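Local coordinates for protein cryptochrome DASH (Arabidopsis thaliana, PDB 2J4D) that binds FAD and a folate light-antenna chromophore, repairs cyclobutane pyrimidine dimers in single-stranded DNA, and may act as a blue-light photoreceptor, at residues L190-T195 and V438-R443; D181-D186 and T195-S200; V402-L407 and D445-I450. All blocks are in the same frame, centred on the assembly; numbering follows the deposited sequence.

Interaction 1. Residues L190-T195 and V438-R443; sequences LPDVYT and VGNDPR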
loop_
_atom_site.group_PDB
_atom_site.type_symbol
_atom_site.label_atom_id
_atom_site.label_comp_id
_atom_site.label_asym_id
_atom_site.label_seq_id
_atom_site.Cartn_x
_atom_site.Cartn_y
_atom_site.Cartn_z
ATOM N N LEU A 190 5.643 14.649 -16.713
ATOM C CA LEU A 190 4.511 13.734 -16.619
ATOM C C LEU A 190 3.251 14.561 -16.877
ATOM O O LEU A 190 3.133 15.682 -16.383
ATOM C CB LEU A 190 4.433 13.136 -15.212
ATOM C CG LEU A 190 3.514 11.931 -15.020
ATOM C CD1 LEU A 190 4.215 10.704 -15.566
ATOM C CD2 LEU A 190 3.185 11.742 -13.535
ATOM N N PRO A 191 2.301 14.032 -17.666
ATOM C CA PRO A 191 1.068 14.784 -17.937
ATOM C C PRO A 191 0.304 15.036 -16.635
ATOM O O PRO A 191 0.256 14.164 -15.769
ATOM C CB PRO A 191 0.299 13.856 -18.879
ATOM C CG PRO A 191 1.406 13.160 -19.626
ATOM C CD PRO A 191 2.387 12.835 -18.521
ATOM N N ASP A 192 -0.282 16.223 -16.486
ATOM C CA ASP A 192 -1.043 16.526 -15.273
ATOM C C ASP A 192 -2.460 15.966 -15.331
ATOM O O ASP A 192 -3.235 16.112 -14.387
ATOM C CB ASP A 192 -1.092 18.037 -15.014
ATOM C CG ASP A 192 0.199 18.561 -14.396
ATOM O OD1 ASP A 192 0.890 17.772 -13.714
ATOM O OD2 ASP A 192 0.519 19.757 -14.574
ATOM N N VAL A 193 -2.793 15.336 -16.450
ATOM C CA VAL A 193 -4.106 14.725 -16.631
ATOM C C VAL A 193 -3.910 13.216 -16.765
ATOM O O VAL A 193 -3.208 12.751 -17.659
ATOM C CB VAL A 193 -4.795 15.260 -17.895
ATOM C CG1 VAL A 193 -6.110 14.517 -18.131
ATOM C CG2 VAL A 193 -5.051 16.756 -17.739
ATOM N N TYR A 194 -4.527 12.456 -15.869
ATOM C CA TYR A 194 -4.389 11.002 -15.889
ATOM C C TYR A 194 -4.693 10.358 -17.232
ATOM O O TYR A 194 -3.953 9.487 -17.692
ATOM C CB TYR A 194 -5.296 10.365 -14.840
ATOM C CG TYR A 194 -5.369 8.854 -14.956
ATOM C CD1 TYR A 194 -4.364 8.037 -14.430
ATOM C CD2 TYR A 194 -6.440 8.243 -15.609
ATOM C CE1 TYR A 194 -4.434 6.644 -14.552
ATOM C CE2 TYR A 194 -6.516 6.860 -15.738
ATOM C CZ TYR A 194 -5.512 6.071 -15.208
ATOM O OH TYR A 194 -5.605 4.711 -15.340
ATOM N N THR A 195 -5.795 10.770 -17.849
ATOM C CA THR A 195 -6.195 10.197 -19.124
ATOM C C THR A 195 -5.083 10.286 -20.153
ATOM O O THR A 195 -4.854 9.345 -20.915
ATOM C CB THR A 195 -7.446 10.892 -19.676
ATOM O OG1 THR A 195 -8.523 10.717 -18.749
ATOM C CG2 THR A 195 -7.839 10.290 -21.015
ATOM N N VAL A 438 -6.865 20.348 -4.907
ATOM C CA VAL A 438 -5.595 21.065 -4.963
ATOM C C VAL A 438 -4.550 20.368 -5.843
ATOM O O VAL A 438 -3.362 20.714 -5.814
ATOM C CB VAL A 438 -5.012 21.283 -3.545
ATOM C CG1 VAL A 438 -5.995 22.091 -2.706
ATOM C CG2 VAL A 438 -4.718 19.944 -2.877
ATOM N N GLY A 439 -5.003 19.380 -6.609
ATOM C CA GLY A 439 -4.129 18.662 -7.520
ATOM C C GLY A 439 -4.135 19.440 -8.823
ATOM O O GLY A 439 -4.824 20.455 -8.911
ATOM N N ASN A 440 -3.402 18.988 -9.833
ATOM C CA ASN A 440 -3.382 19.741 -11.081
ATOM C C ASN A 440 -4.319 19.299 -12.182
ATOM O O ASN A 440 -4.055 19.531 -13.363
ATOM C CB ASN A 440 -1.950 19.842 -11.605
ATOM C CG ASN A 440 -1.168 20.959 -10.931
ATOM O OD1 ASN A 440 0.030 20.831 -10.694
ATOM N ND2 ASN A 440 -1.846 22.061 -10.625
ATOM N N ASP A 441 -5.405 18.629 -11.815
ATOM C CA ASP A 441 -6.382 18.272 -12.822
ATOM C C ASP A 441 -7.701 18.807 -12.305
ATOM O O ASP A 441 -8.432 18.135 -11.580
ATOM C CB ASP A 441 -6.519 16.779 -13.053
ATOM C CG ASP A 441 -7.402 16.478 -14.262
ATOM O OD1 ASP A 441 -7.953 17.448 -14.825
ATOM O OD2 ASP A 441 -7.548 15.313 -14.656
ATOM N N PRO A 442 -8.016 20.057 -12.664
ATOM C CA PRO A 442 -9.241 20.741 -12.262
ATOM C C PRO A 442 -10.495 20.002 -12.717
ATOM O O PRO A 442 -11.566 20.196 -12.144
ATOM C CB PRO A 442 -9.090 22.114 -12.907
ATOM C CG PRO A 442 -7.588 22.334 -12.845
ATOM C CD PRO A 442 -7.110 20.987 -13.358
ATOM N N ARG A 443 -10.364 19.164 -13.736
ATOM C CA ARG A 443 -11.536 18.436 -14.197
ATOM C C ARG A 443 -11.915 17.338 -13.205
ATOM O O ARG A 443 -12.893 16.612 -13.414
ATOM C CB ARG A 443 -11.277 17.828 -15.575
ATOM C CG ARG A 443 -10.803 18.848 -16.585
ATOM C CD ARG A 443 -9.922 18.210 -17.659
ATOM N NE ARG A 443 -8.503 18.568 -17.547
ATOM C CZ ARG A 443 -8.047 19.784 -17.254
ATOM N NH1 ARG A 443 -8.889 20.785 -17.018
ATOM N NH2 ARG A 443 -6.740 20.015 -17.253
HETATM O O HOH W 1 0.853 18.024 -10.902
HETATM O O HOH W 2 2.469 20.869 -13.064
HETATM O O HOH W 3 -6.072 13.552 -13.756
#
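In this class-1 photolyase fold, the chain leading into helix 194-204 meets the loop between helices 425-436 and 450-457 of the helical FAD-binding region. No direct hydrogen bond crosses the contact; water carries its polar links. Asp192 and Asn440 lie side by side and point the same way, their carboxylate and amide planes turned 42° apart. Asn440 CB packs against the carboxylate carbon, 3.7 Å from Asp192 CG, while water spans the gap between their polar ends. One water donates to Asp192 OD1 at 2.8 Å and to Asn440 OD1 at 2.9 Å; another donates to Asp192 OD2 and, weakly, to that same amide oxygen. Asp192 OD1 also forms a salt bridge with Lys338, and Asp192 and Lys338 belong, with Phe188 and Asp189, to a pocket that binds the methenyl-folate.

Val193 stands at the N-cap of the helix, with CG1 anti to its backbone N (chi1 175°). Val193 crosses Asp441 obliquely, bringing Val193 CG1 to 3.8 Å from Asp441 OD2. The other methyl, Val193 CG2, meets the guanidinium of the poorly ordered Arg443 at its edge, 3.7 Å from Arg443 NH2, the two side chains crossing at about a right angle. A third water accepts from Tyr194 N and donates to Asp441 OD2 at 2.5 Å, so the start of the helix and the acid are joined through it. The nearby helix start would be expected to help keep this carboxylate charged. By similarity Asp441 belongs to an ATP-binding site. Asp441 OD1 closes an Asx turn, accepting from Arg443 N at 3.2 Å, and also lies over one face of the guanidinium, 3.0 Å from Arg443 NE, where charge attraction acts although no N-H points at it.

Interaction 2. Residues D181-D186 and T195-S200; sequences DDLPFD and TQFRKS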
loop_
_atom_site.group_PDB
_atom_site.type_symbol
_atom_site.label_atom_id
_atom_site.label_comp_id
_atom_site.label_asym_id
_atom_site.label_seq_id
_atom_site.Cartn_x
_atom_site.Cartn_y
_atom_site.Cartn_z
ATOM N N ASP A 181 12.011 3.893 -16.590
ATOM C CA ASP A 181 12.925 4.029 -17.720
ATOM C C ASP A 181 12.279 3.797 -19.085
ATOM O O ASP A 181 12.843 4.198 -20.111
ATOM C CB ASP A 181 14.103 3.061 -17.577
ATOM C CG ASP A 181 14.964 3.364 -16.374
ATOM O OD1 ASP A 181 14.897 4.498 -15.872
ATOM O OD2 ASP A 181 15.716 2.469 -15.941
ATOM N N ASP A 182 11.107 3.160 -19.100
ATOM C CA ASP A 182 10.415 2.859 -20.355
ATOM C C ASP A 182 9.359 3.882 -20.754
ATOM O O ASP A 182 8.786 3.773 -21.838
ATOM C CB ASP A 182 9.721 1.488 -20.291
ATOM C CG ASP A 182 10.678 0.340 -20.044
ATOM O OD1 ASP A 182 11.871 0.453 -20.389
ATOM O OD2 ASP A 182 10.224 -0.699 -19.517
ATOM N N LEU A 183 9.081 4.846 -19.879
ATOM C CA LEU A 183 8.068 5.868 -20.147
ATOM C C LEU A 183 8.368 6.727 -21.370
ATOM O O LEU A 183 9.524 6.916 -21.740
ATOM C CB LEU A 183 7.906 6.783 -18.933
ATOM C CG LEU A 183 7.360 6.133 -17.660
ATOM C CD1 LEU A 183 7.328 7.169 -16.545
ATOM C CD2 LEU A 183 5.962 5.594 -17.916
ATOM N N PRO A 184 7.317 7.254 -22.018
ATOM C CA PRO A 184 7.491 8.100 -23.203
ATOM C C PRO A 184 7.793 9.550 -22.833
ATOM O O PRO A 184 7.629 10.450 -23.647
ATOM C CB PRO A 184 6.159 7.951 -23.930
ATOM C CG PRO A 184 5.185 7.805 -22.802
ATOM C CD PRO A 184 5.903 6.871 -21.842
ATOM N N PHE A 185 8.216 9.767 -21.591
ATOM C CA PHE A 185 8.565 11.101 -21.105
ATOM C C PHE A 185 9.295 11.004 -19.769
ATOM O O PHE A 185 9.147 10.016 -19.052
ATOM C CB PHE A 185 7.307 11.988 -20.951
ATOM C CG PHE A 185 6.043 11.228 -20.595
ATOM C CD1 PHE A 185 5.977 10.439 -19.448
ATOM C CD2 PHE A 185 4.927 11.286 -21.427
ATOM C CE1 PHE A 185 4.821 9.715 -19.139
ATOM C CE2 PHE A 185 3.764 10.567 -21.131
ATOM C CZ PHE A 185 3.710 9.778 -19.984
ATOM N N ASP A 186 10.123 11.997 -19.451
ATOM C CA ASP A 186 10.797 11.987 -18.158
ATOM C C ASP A 186 9.677 12.384 -17.204
ATOM O O ASP A 186 8.767 13.107 -17.611
ATOM C CB ASP A 186 11.912 13.033 -18.087
ATOM C CG ASP A 186 12.629 13.021 -16.739
ATOM O OD1 ASP A 186 13.464 12.119 -16.516
ATOM O OD2 ASP A 186 12.342 13.897 -15.892
ATOM N N THR A 195 -5.795 10.770 -17.849
ATOM C CA THR A 195 -6.195 10.197 -19.124
ATOM C C THR A 195 -5.083 10.286 -20.153
ATOM O O THR A 195 -4.854 9.345 -20.915
ATOM C CB THR A 195 -7.446 10.892 -19.676
ATOM O OG1 THR A 195 -8.523 10.717 -18.749
ATOM C CG2 THR A 195 -7.839 10.290 -21.015
ATOM N N GLN A 196 -4.389 11.416 -20.174
ATOM C CA GLN A 196 -3.299 11.586 -21.120
ATOM C C GLN A 196 -2.120 10.682 -20.790
ATOM O O GLN A 196 -1.497 10.116 -21.688
ATOM C CB GLN A 196 -2.869 13.047 -21.163
ATOM C CG GLN A 196 -3.948 13.925 -21.774
ATOM C CD GLN A 196 -4.482 13.350 -23.085
ATOM O OE1 GLN A 196 -5.673 13.035 -23.207
ATOM N NE2 GLN A 196 -3.597 13.205 -24.069
ATOM N N PHE A 197 -1.817 10.546 -19.500
ATOM C CA PHE A 197 -0.731 9.672 -19.064
ATOM C C PHE A 197 -1.075 8.244 -19.476
ATOM O O PHE A 197 -0.268 7.538 -20.076
ATOM C CB PHE A 197 -0.582 9.732 -17.541
ATOM C CG PHE A 197 0.239 8.614 -16.970
ATOM C CD1 PHE A 197 1.626 8.620 -17.084
ATOM C CD2 PHE A 197 -0.375 7.547 -16.311
ATOM C CE1 PHE A 197 2.391 7.581 -16.548
ATOM C CE2 PHE A 197 0.381 6.503 -15.773
ATOM C CZ PHE A 197 1.765 6.521 -15.891
ATOM N N ARG A 198 -2.291 7.823 -19.158
ATOM C CA ARG A 198 -2.718 6.471 -19.489
ATOM C C ARG A 198 -2.679 6.181 -20.984
ATOM O O ARG A 198 -2.112 5.169 -21.417
ATOM C CB ARG A 198 -4.130 6.210 -18.963
ATOM C CG ARG A 198 -4.646 4.811 -19.287
ATOM C CD ARG A 198 -6.065 4.612 -18.783
ATOM N NE ARG A 198 -7.013 5.493 -19.458
ATOM C CZ ARG A 198 -7.345 5.388 -20.741
ATOM N NH1 ARG A 198 -6.810 4.435 -21.493
ATOM N NH2 ARG A 198 -8.210 6.241 -21.271
ATOM N N LYS A 199 -3.283 7.058 -21.779
ATOM C CA LYS A 199 -3.296 6.839 -23.220
ATOM C C LYS A 199 -1.881 6.716 -23.766
ATOM O O LYS A 199 -1.624 5.892 -24.644
ATOM C CB LYS A 199 -4.026 7.977 -23.943
ATOM C CG LYS A 199 -5.514 8.040 -23.658
ATOM C CD LYS A 199 -6.212 9.003 -24.612
ATOM C CE LYS A 199 -7.672 9.215 -24.227
ATOM N NZ LYS A 199 -8.453 7.945 -24.168
ATOM N N SER A 200 -0.963 7.517 -23.228
ATOM C CA SER A 200 0.423 7.494 -23.687
ATOM C C SER A 200 1.176 6.216 -23.367
ATOM O O SER A 200 1.814 5.638 -24.247
ATOM C CB SER A 200 1.204 8.681 -23.117
ATOM O OG SER A 200 0.623 9.895 -23.539
#
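Phe185 is the side chain to follow here. Its CB is directed at helix 194-204, and chi1, at 31°, lies well off a staggered position. Out along the ring, Phe185 CE2 is the atom that reaches the serine, 3.7 Å from Ser200 CB and 4.0 Å from Ser200 OG. Pro184 CG comes over one face of the phenyl ring near the rim, and from there also approaches Ser200 CB at 4.1 Å, so the serine methylene faces both the proline and the phenyl.

This loop follows strand 168-172, an outermost strand of the five-stranded parallel sheet with order 3-2-1-4-5 that forms the Rossmann-like alpha/beta domain of photolyases, and it folds back on the helix that comes after it. Further round the ring of Phe185, CE1 lies 4.0 Å from Phe197 CD1. At the tip, Phe185 CZ comes closer, to 3.8 Å from Phe197 CD1. Phe197 thus meets the edge of the Phe185 ring, and the two side chains cross at about a right angle. With CG anti to its backbone N (chi1 164°), the end of the Phe197 side chain comes close to the loop, where Leu183 CD2 adds a looser contact, and it also packs on Ile327, Tyr331 and Phe334 of helix 317-339. Ser200 turns its hydroxyl back to its own helix: OG donates to Gln196 O at 2.8 Å, and that carbonyl takes Ser200 N at 3.1 Å as well.

Interaction 3. Residues V402-L407 and D445-I450; sequences VRDMGL and DRYFSI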
loop_
_atom_site.group_PDB
_atom_site.type_symbol
_atom_site.label_atom_id
_atom_site.label_comp_id
_atom_site.label_asym_id
_atom_site.label_seq_id
_atom_site.Cartn_x
_atom_site.Cartn_y
_atom_site.Cartn_z
ATOM N N VAL A 402 -13.442 17.937 3.663
ATOM C CA VAL A 402 -13.010 19.156 3.006
ATOM C C VAL A 402 -14.119 20.154 2.688
ATOM O O VAL A 402 -14.001 21.339 2.993
ATOM C CB VAL A 402 -12.274 18.838 1.678
ATOM C CG1 VAL A 402 -12.002 20.126 0.903
ATOM C CG2 VAL A 402 -10.971 18.104 1.965
ATOM N N ARG A 403 -15.192 19.669 2.077
ATOM C CA ARG A 403 -16.276 20.546 1.654
ATOM C C ARG A 403 -17.423 20.784 2.627
ATOM O O ARG A 403 -17.907 21.905 2.744
ATOM C CB ARG A 403 -16.814 20.047 0.312
ATOM C CG ARG A 403 -15.714 19.960 -0.741
ATOM C CD ARG A 403 -16.248 19.778 -2.150
ATOM N NE ARG A 403 -15.184 19.978 -3.133
ATOM C CZ ARG A 403 -14.164 19.143 -3.298
ATOM N NH1 ARG A 403 -14.086 18.054 -2.548
ATOM N NH2 ARG A 403 -13.214 19.403 -4.188
ATOM N N ASP A 404 -17.861 19.744 3.321
ATOM C CA ASP A 404 -18.952 19.903 4.269
ATOM C C ASP A 404 -18.455 20.419 5.611
ATOM O O ASP A 404 -19.098 21.267 6.228
ATOM C CB ASP A 404 -19.688 18.580 4.439
ATOM C CG ASP A 404 -20.409 18.162 3.173
ATOM O OD1 ASP A 404 -21.339 18.890 2.754
ATOM O OD2 ASP A 404 -20.040 17.119 2.590
ATOM N N MET A 405 -17.299 19.927 6.052
ATOM C CA MET A 405 -16.734 20.355 7.326
ATOM C C MET A 405 -15.775 21.531 7.189
ATOM O O MET A 405 -15.500 22.224 8.168
ATOM C CB MET A 405 -16.019 19.192 8.012
ATOM C CG MET A 405 -16.935 18.040 8.348
ATOM S SD MET A 405 -16.085 16.780 9.287
ATOM C CE MET A 405 -16.445 17.284 10.932
ATOM N N GLY A 406 -15.266 21.750 5.979
ATOM C CA GLY A 406 -14.343 22.850 5.744
ATOM C C GLY A 406 -12.991 22.719 6.430
ATOM O O GLY A 406 -12.322 23.719 6.698
ATOM N N LEU A 407 -12.564 21.489 6.698
ATOM C CA LEU A 407 -11.284 21.271 7.376
ATOM C C LEU A 407 -10.055 21.164 6.484
ATOM O O LEU A 407 -10.141 20.779 5.320
ATOM C CB LEU A 407 -11.358 20.014 8.249
ATOM C CG LEU A 407 -12.346 20.050 9.417
ATOM C CD1 LEU A 407 -12.370 18.700 10.115
ATOM C CD2 LEU A 407 -11.945 21.149 10.390
ATOM N N ASP A 445 -12.141 18.108 -9.780
ATOM C CA ASP A 445 -12.669 18.830 -8.614
ATOM C C ASP A 445 -14.160 18.594 -8.439
ATOM O O ASP A 445 -14.966 19.197 -9.152
ATOM C CB ASP A 445 -12.483 20.336 -8.779
ATOM C CG ASP A 445 -11.039 20.757 -8.736
ATOM O OD1 ASP A 445 -10.157 19.871 -8.759
ATOM O OD2 ASP A 445 -10.787 21.983 -8.684
ATOM N N ARG A 446 -14.549 17.766 -7.478
ATOM C CA ARG A 446 -15.972 17.539 -7.310
ATOM C C ARG A 446 -16.493 17.400 -5.896
ATOM O O ARG A 446 -15.755 17.086 -4.963
ATOM C CB ARG A 446 -16.402 16.320 -8.124
ATOM C CG ARG A 446 -15.609 15.078 -7.840
ATOM C CD ARG A 446 -16.223 13.895 -8.560
ATOM N NE ARG A 446 -17.664 13.846 -8.320
ATOM C CZ ARG A 446 -18.446 12.817 -8.628
ATOM N NH1 ARG A 446 -17.932 11.732 -9.192
ATOM N NH2 ARG A 446 -19.747 12.875 -8.368
ATOM N N TYR A 447 -17.783 17.671 -5.753
ATOM C CA TYR A 447 -18.454 17.571 -4.472
ATOM C C TYR A 447 -19.302 16.303 -4.493
ATOM O O TYR A 447 -20.072 16.082 -5.431
ATOM C CB TYR A 447 -19.365 18.779 -4.253
ATOM C CG TYR A 447 -20.198 18.667 -2.999
ATOM C CD1 TYR A 447 -19.723 19.139 -1.777
ATOM C CD2 TYR A 447 -21.442 18.033 -3.021
ATOM C CE1 TYR A 447 -20.462 18.983 -0.609
ATOM C CE2 TYR A 447 -22.189 17.869 -1.860
ATOM C CZ TYR A 447 -21.694 18.346 -0.658
ATOM O OH TYR A 447 -22.436 18.195 0.494
ATOM N N PHE A 448 -19.157 15.468 -3.473
ATOM C CA PHE A 448 -19.951 14.251 -3.398
ATOM C C PHE A 448 -21.173 14.489 -2.512
ATOM O O PHE A 448 -21.049 14.813 -1.330
ATOM C CB PHE A 448 -19.124 13.093 -2.838
ATOM C CG PHE A 448 -18.072 12.586 -3.784
ATOM C CD1 PHE A 448 -16.979 13.378 -4.124
ATOM C CD2 PHE A 448 -18.176 11.318 -4.343
ATOM C CE1 PHE A 448 -16.005 12.910 -5.007
ATOM C CE2 PHE A 448 -17.206 10.844 -5.228
ATOM C CZ PHE A 448 -16.121 11.642 -5.558
ATOM N N SER A 449 -22.354 14.343 -3.100
ATOM C CA SER A 449 -23.601 14.520 -2.371
ATOM C C SER A 449 -23.839 13.273 -1.535
ATOM O O SER A 449 -24.018 12.188 -2.076
ATOM C CB SER A 449 -24.760 14.705 -3.354
ATOM O OG SER A 449 -26.006 14.629 -2.682
ATOM N N ILE A 450 -23.837 13.425 -0.216
ATOM C CA ILE A 450 -24.047 12.282 0.664
ATOM C C ILE A 450 -25.347 11.539 0.373
ATOM O O ILE A 450 -25.359 10.309 0.308
ATOM C CB ILE A 450 -23.996 12.707 2.157
ATOM C CG1 ILE A 450 -22.544 12.711 2.644
ATOM C CG2 ILE A 450 -24.807 11.745 3.017
ATOM C CD1 ILE A 450 -21.598 13.543 1.802
HETATM O O HOH W 4 -19.180 15.854 0.487
#
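The end of helix 391-404, widened into a pi-type turn at 402-404, runs past a non-helical run of chain with the nearest CA atoms, those of Arg403 and Tyr447, 7.1 Å apart, and Gly406 then leaves helical geometry with a positive phi of 67°. Arg403 and Tyr447 slide past each other in opposite directions, guanidinium and ring planes 84° apart. The arginine chain is extended from CG to NE, which lays CD against the edge of the tyrosine ring, 3.6 Å from CD1. Beyond it, Arg446 O sits over the centre of the guanidinium, 3.1 Å from Arg403 CZ; above the flat face no N-H points at this carbonyl oxygen, so there is no hydrogen bond, and Arg403 NH1 donates instead to Gly435 O. Both segments belong to the helical FAD-binding region, and the contact joins helix 391-404 to the lead into helix 450-457. Tyr447 OH donates to the syn lone pair of Asp404 OD1 at 2.6 Å, an oxygen that also accepts from Lys495 N. A phenylalanine in place of Tyr447 would probably weaken the join between helix and loop, since the buried carboxylate would lose its direct hydrogen bond across the contact. The other oxygen, Asp404 OD2, takes a water at 2.6 Å that also donates to Phe448 O, with Ile450 CD1 alongside at 4.0 Å.

Interactions 1 and 2 both use helix 194-204 and share Thr195; their centres are about 13 Å apart, and they touch where Leu190 and Pro191 pack against Phe185 and Phe197. Interaction 3 lies about 19 Å from interaction 1 and about 31 Å from interaction 2, centre to centre. Along the chain 181-186 comes first, then 190-195 and 195-200, and much later 402-407, 438-443 and 445-450. Interactions 1 and 3 thus use neighbouring parts of the loop between helices 425-436 and 450-457. Interaction 2 is local to the photolyase sequence range and interaction 3 to the FAD-binding range, whereas interaction 1 joins the two and contributes Asp192 to a folate pocket.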